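Local coordinates for protein glutaredoxin 2 (Salmonella enterica subsp. enterica serovar Typhimurium, PDB 3IR4) that binds glutathione and probably catalyses glutathione-dependent thiol-disulfide exchange, as a glutaredoxin built on a glutathione S-transferase-like fold, at residues A[29-41]-A[114-126]. Sequence-based numbering, arbitrary orientation.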
loop_
_atom_site.group_PDB
_atom_site.type_symbol
_atom_site.label_atom_id
_atom_site.label_comp_id
_atom_site.label_asym_id
_atom_site.label_seq_id
_atom_site.Cartn_x
_atom_site.Cartn_y
_atom_site.Cartn_z
ATOM N N VAL A 29 15.114 -1.038 -8.486
ATOM C CA VAL A 29 14.452 -2.282 -8.135
ATOM C C VAL A 29 13.676 -2.796 -9.329
ATOM O O VAL A 29 13.086 -2.000 -10.057
ATOM C CB VAL A 29 13.529 -2.142 -6.898
ATOM C CG1 VAL A 29 12.427 -1.137 -7.137
ATOM C CG2 VAL A 29 12.999 -3.522 -6.448
ATOM N N GLU A 30 13.730 -4.102 -9.563
ATOM C CA GLU A 30 12.926 -4.726 -10.606
ATOM C C GLU A 30 11.641 -5.258 -10.006
ATOM O O GLU A 30 11.659 -6.233 -9.255
ATOM C CB GLU A 30 13.677 -5.863 -11.278
ATOM C CG GLU A 30 12.952 -6.481 -12.422
ATOM C CD GLU A 30 13.601 -7.776 -12.816
ATOM O OE1 GLU A 30 14.678 -7.776 -13.386
ATOM O OE2 GLU A 30 13.050 -8.840 -12.495
ATOM N N LEU A 31 10.511 -4.620 -10.349
ATOM C CA LEU A 31 9.221 -5.072 -9.881
ATOM C C LEU A 31 8.719 -6.250 -10.704
ATOM O O LEU A 31 8.872 -6.271 -11.919
ATOM C CB LEU A 31 8.213 -3.958 -9.981
ATOM C CG LEU A 31 8.547 -2.662 -9.225
ATOM C CD1 LEU A 31 7.461 -1.611 -9.486
ATOM C CD2 LEU A 31 8.755 -2.908 -7.731
ATOM N N ASN A 32 8.135 -7.222 -10.026
ATOM C CA ASN A 32 7.557 -8.388 -10.696
ATOM C C ASN A 32 6.202 -8.650 -10.081
ATOM O O ASN A 32 6.108 -9.086 -8.934
ATOM C CB ASN A 32 8.443 -9.609 -10.483
ATOM C CG ASN A 32 9.715 -9.535 -11.253
ATOM O OD1 ASN A 32 9.773 -10.027 -12.356
ATOM N ND2 ASN A 32 10.767 -8.991 -10.651
ATOM N N VAL A 33 5.135 -8.348 -10.814
ATOM C CA VAL A 33 3.804 -8.564 -10.300
ATOM C C VAL A 33 3.400 -10.000 -10.579
ATOM O O VAL A 33 3.447 -10.446 -11.728
ATOM C CB VAL A 33 2.790 -7.618 -10.963
ATOM C CG1 VAL A 33 1.406 -7.917 -10.382
ATOM C CG2 VAL A 33 3.142 -6.162 -10.742
ATOM N N LEU A 34 3.064 -10.731 -9.538
ATOM C CA LEU A 34 2.598 -12.094 -9.647
ATOM C C LEU A 34 1.096 -12.158 -9.815
ATOM O O LEU A 34 0.375 -11.327 -9.288
ATOM C CB LEU A 34 2.987 -12.853 -8.377
ATOM C CG LEU A 34 4.479 -13.002 -8.119
ATOM C CD1 LEU A 34 4.728 -13.683 -6.771
ATOM C CD2 LEU A 34 5.125 -13.772 -9.276
ATOM N N GLN A 35 0.624 -13.154 -10.551
ATOM C CA GLN A 35 -0.819 -13.396 -10.618
ATOM C C GLN A 35 -1.357 -13.707 -9.230
ATOM O O GLN A 35 -0.729 -14.421 -8.451
ATOM C CB GLN A 35 -1.186 -14.534 -11.572
ATOM C CG GLN A 35 -0.854 -14.233 -13.015
ATOM C CD GLN A 35 -1.596 -12.998 -13.505
ATOM O OE1 GLN A 35 -1.000 -11.930 -13.686
ATOM N NE2 GLN A 35 -2.916 -13.125 -13.638
ATOM N N ASN A 36 -2.557 -13.193 -8.933
ATOM C CA ASN A 36 -3.082 -13.346 -7.586
ATOM C C ASN A 36 -3.367 -14.785 -7.185
ATOM O O ASN A 36 -3.362 -15.090 -5.995
ATOM C CB ASN A 36 -4.322 -12.487 -7.403
ATOM C CG ASN A 36 -4.672 -12.247 -5.941
ATOM O OD1 ASN A 36 -5.719 -12.710 -5.470
ATOM N ND2 ASN A 36 -3.812 -11.529 -5.207
ATOM N N ASP A 37 -3.593 -15.661 -8.167
ATOM C CA ASP A 37 -3.828 -17.082 -7.911
ATOM C C ASP A 37 -2.569 -17.945 -8.005
ATOM O O ASP A 37 -2.663 -19.158 -7.914
ATOM C CB ASP A 37 -4.929 -17.629 -8.848
ATOM C CG ASP A 37 -4.586 -17.539 -10.338
ATOM O OD1 ASP A 37 -5.278 -18.209 -11.167
ATOM O OD2 ASP A 37 -3.651 -16.799 -10.704
ATOM N N ASP A 38 -1.396 -17.325 -8.133
ATOM C CA ASP A 38 -0.161 -18.090 -8.293
ATOM C C ASP A 38 0.417 -18.484 -6.948
ATOM O O ASP A 38 1.040 -17.693 -6.268
ATOM C CB ASP A 38 0.848 -17.279 -9.107
ATOM C CG ASP A 38 2.184 -17.976 -9.296
ATOM O OD1 ASP A 38 2.363 -19.109 -8.817
ATOM O OD2 ASP A 38 3.035 -17.342 -9.945
ATOM N N GLU A 39 0.163 -19.723 -6.547
ATOM C CA GLU A 39 0.711 -20.267 -5.317
ATOM C C GLU A 39 2.152 -20.744 -5.502
ATOM O O GLU A 39 3.002 -20.544 -4.628
ATOM C CB GLU A 39 -0.163 -21.434 -4.845
ATOM C CG GLU A 39 0.311 -22.055 -3.538
ATOM C CD GLU A 39 -0.561 -23.195 -3.030
ATOM O OE1 GLU A 39 -0.257 -23.718 -1.945
ATOM O OE2 GLU A 39 -1.550 -23.560 -3.695
ATOM N N ALA A 40 2.442 -21.343 -6.654
ATOM C CA ALA A 40 3.732 -21.984 -6.896
ATOM C C ALA A 40 4.930 -21.051 -6.863
ATOM O O ALA A 40 5.936 -21.374 -6.254
ATOM C CB ALA A 40 3.698 -22.794 -8.218
ATOM N N THR A 41 4.837 -19.868 -7.468
ATOM C CA THR A 41 6.015 -18.998 -7.530
ATOM C C THR A 41 6.484 -18.539 -6.161
ATOM O O THR A 41 7.630 -18.726 -5.799
ATOM C CB THR A 41 5.790 -17.830 -8.471
ATOM O OG1 THR A 41 5.450 -18.364 -9.747
ATOM C CG2 THR A 41 7.061 -16.990 -8.583
ATOM N N ASP A 114 -2.364 -5.603 -12.443
ATOM C CA ASP A 114 -1.768 -6.697 -13.204
ATOM C C ASP A 114 -1.972 -8.071 -12.589
ATOM O O ASP A 114 -2.083 -9.054 -13.314
ATOM C CB ASP A 114 -0.273 -6.441 -13.435
ATOM C CG ASP A 114 0.021 -5.403 -14.469
ATOM O OD1 ASP A 114 -0.906 -4.852 -15.108
ATOM O OD2 ASP A 114 1.224 -5.113 -14.621
ATOM N N GLU A 115 -2.047 -8.154 -11.265
ATOM C CA GLU A 115 -2.245 -9.430 -10.591
ATOM C C GLU A 115 -3.597 -10.053 -10.862
ATOM O O GLU A 115 -3.814 -11.222 -10.530
ATOM C CB GLU A 115 -2.008 -9.330 -9.081
ATOM C CG GLU A 115 -2.902 -8.396 -8.314
ATOM C CD GLU A 115 -2.421 -6.958 -8.218
ATOM O OE1 GLU A 115 -1.545 -6.551 -9.032
ATOM O OE2 GLU A 115 -2.933 -6.232 -7.337
ATOM N N PHE A 116 -4.513 -9.266 -11.419
ATOM C CA PHE A 116 -5.862 -9.752 -11.746
ATOM C C PHE A 116 -6.043 -9.841 -13.246
ATOM O O PHE A 116 -7.155 -9.857 -13.734
ATOM C CB PHE A 116 -6.949 -8.838 -11.188
ATOM C CG PHE A 116 -6.850 -8.573 -9.698
ATOM C CD1 PHE A 116 -6.597 -9.596 -8.798
ATOM C CD2 PHE A 116 -7.094 -7.306 -9.200
ATOM C CE1 PHE A 116 -6.529 -9.360 -7.427
ATOM C CE2 PHE A 116 -7.010 -7.046 -7.828
ATOM C CZ PHE A 116 -6.760 -8.076 -6.957
ATOM N N SER A 117 -4.962 -9.891 -14.007
ATOM C CA SER A 117 -5.093 -9.819 -15.466
ATOM C C SER A 117 -5.837 -10.964 -16.087
ATOM O O SER A 117 -6.483 -10.793 -17.089
ATOM C CB SER A 117 -3.752 -9.605 -16.134
ATOM O OG SER A 117 -2.864 -10.634 -15.859
ATOM N N THR A 118 -5.758 -12.131 -15.495
ATOM C CA THR A 118 -6.493 -13.283 -16.022
ATOM C C THR A 118 -7.844 -13.366 -15.304
ATOM O O THR A 118 -7.962 -13.046 -14.113
ATOM C CB THR A 118 -5.760 -14.615 -15.826
ATOM O OG1 THR A 118 -5.617 -14.881 -14.425
ATOM C CG2 THR A 118 -4.397 -14.609 -16.531
ATOM N N PRO A 119 -8.885 -13.828 -16.029
ATOM C CA PRO A 119 -10.135 -14.078 -15.349
ATOM C C PRO A 119 -9.994 -14.990 -14.123
ATOM O O PRO A 119 -10.660 -14.778 -13.123
ATOM C CB PRO A 119 -10.985 -14.732 -16.452
ATOM C CG PRO A 119 -10.463 -14.107 -17.726
ATOM C CD PRO A 119 -9.009 -13.936 -17.500
ATOM N N ALA A 120 -9.160 -16.015 -14.208
ATOM C CA ALA A 120 -8.992 -16.933 -13.083
ATOM C C ALA A 120 -8.433 -16.218 -11.853
ATOM O O ALA A 120 -8.865 -16.473 -10.739
ATOM C CB ALA A 120 -8.109 -18.114 -13.458
ATOM N N ALA A 121 -7.442 -15.354 -12.043
ATOM C CA ALA A 121 -6.839 -14.623 -10.933
ATOM C C ALA A 121 -7.816 -13.677 -10.277
ATOM O O ALA A 121 -7.883 -13.579 -9.062
ATOM C CB ALA A 121 -5.618 -13.872 -11.393
ATOM N N ARG A 122 -8.639 -13.011 -11.081
ATOM C CA ARG A 122 -9.618 -12.086 -10.556
ATOM C C ARG A 122 -10.689 -12.848 -9.758
ATOM O O ARG A 122 -11.057 -12.435 -8.672
ATOM C CB ARG A 122 -10.233 -11.266 -11.664
ATOM C CG ARG A 122 -11.065 -10.126 -11.167
ATOM C CD ARG A 122 -11.596 -9.244 -12.307
ATOM N NE ARG A 122 -10.545 -8.649 -13.126
ATOM C CZ ARG A 122 -9.910 -7.520 -12.823
ATOM N NH1 ARG A 122 -10.208 -6.821 -11.738
ATOM N NH2 ARG A 122 -8.959 -7.077 -13.632
ATOM N N GLN A 123 -11.161 -13.979 -10.301
ATOM C CA GLN A 123 -12.151 -14.776 -9.595
ATOM C C GLN A 123 -11.613 -15.286 -8.266
ATOM O O GLN A 123 -12.331 -15.335 -7.242
ATOM C CB GLN A 123 -12.641 -15.936 -10.448
ATOM C CG GLN A 123 -13.684 -16.794 -9.721
ATOM C CD GLN A 123 -14.075 -17.990 -10.529
ATOM O OE1 GLN A 123 -13.665 -19.106 -10.231
ATOM N NE2 GLN A 123 -14.826 -17.767 -11.574
ATOM N N TYR A 124 -10.355 -15.738 -8.273
ATOM C CA TYR A 124 -9.686 -16.227 -7.062
ATOM C C TYR A 124 -9.747 -15.176 -5.948
ATOM O O TYR A 124 -10.087 -15.475 -4.806
ATOM C CB TYR A 124 -8.236 -16.573 -7.392
ATOM C CG TYR A 124 -7.413 -16.996 -6.214
ATOM C CD1 TYR A 124 -6.713 -16.052 -5.471
ATOM C CD2 TYR A 124 -7.256 -18.317 -5.884
ATOM C CE1 TYR A 124 -5.919 -16.411 -4.405
ATOM C CE2 TYR A 124 -6.492 -18.687 -4.789
ATOM C CZ TYR A 124 -5.822 -17.717 -4.050
ATOM O OH TYR A 124 -4.998 -18.007 -2.969
ATOM N N PHE A 125 -9.436 -13.940 -6.298
ATOM C CA PHE A 125 -9.478 -12.833 -5.344
ATOM C C PHE A 125 -10.878 -12.586 -4.806
ATOM O O PHE A 125 -11.082 -12.482 -3.593
ATOM C CB PHE A 125 -8.929 -11.570 -6.023
ATOM C CG PHE A 125 -8.907 -10.351 -5.125
ATOM C CD1 PHE A 125 -7.876 -10.164 -4.214
ATOM C CD2 PHE A 125 -9.910 -9.393 -5.193
ATOM C CE1 PHE A 125 -7.831 -9.044 -3.428
ATOM C CE2 PHE A 125 -9.875 -8.270 -4.380
ATOM C CZ PHE A 125 -8.837 -8.104 -3.499
ATOM N N ILE A 126 -11.847 -12.500 -5.705
ATOM C CA ILE A 126 -13.203 -12.225 -5.306
ATOM C C ILE A 126 -13.705 -13.290 -4.321
ATOM O O ILE A 126 -14.301 -12.997 -3.281
ATOM C CB ILE A 126 -14.112 -12.171 -6.567
ATOM C CG1 ILE A 126 -13.787 -10.962 -7.452
ATOM C CG2 ILE A 126 -15.598 -12.174 -6.159
ATOM C CD1 ILE A 126 -14.312 -11.040 -8.876
#
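One face of the Tyr-124 ring is covered by CA and CB of Asp-37, the CA 3.9 Å from the ring centroid, a CH-pi contact 12° off the normal; Asn-36 OD1 lies in plane at the edge of the same ring. That amide is also set against two phenylalanines, its CG 3.7 Å from Phe-116 CE1 at the ring edge and its OD1 3.5 Å from Phe-125 CB, with the amide plane steeply inclined to all three rings. Glu-115 CG covers one face of Phe-116, while Phe-116 CZ sits over Phe-125. With its CG anti to the backbone N (chi1 -162°), Asn-36 reaches into this aromatic cluster as a buried wedge. One hydrogen bond joins the two segments, Asn-36 N to Glu-115 O at 2.8 Å. Beside it, the Asp-37 carboxylate rests on the first turn of helix 119-133, OD2 3.6 Å from Ala-121 CB, where Thr-118 is the N-cap. Asn-36 O accepts from Lys-49; the Glu-115 carboxylate is hydrogen-bonded to His-11 ND1 and the backbone N of Asp-10. The turn after strand 30-33 thus illustrates how a thioredoxin-like domain docks on the helical domain in the GST-type fold, beside the glutathione pocket that Tyr-124 lines.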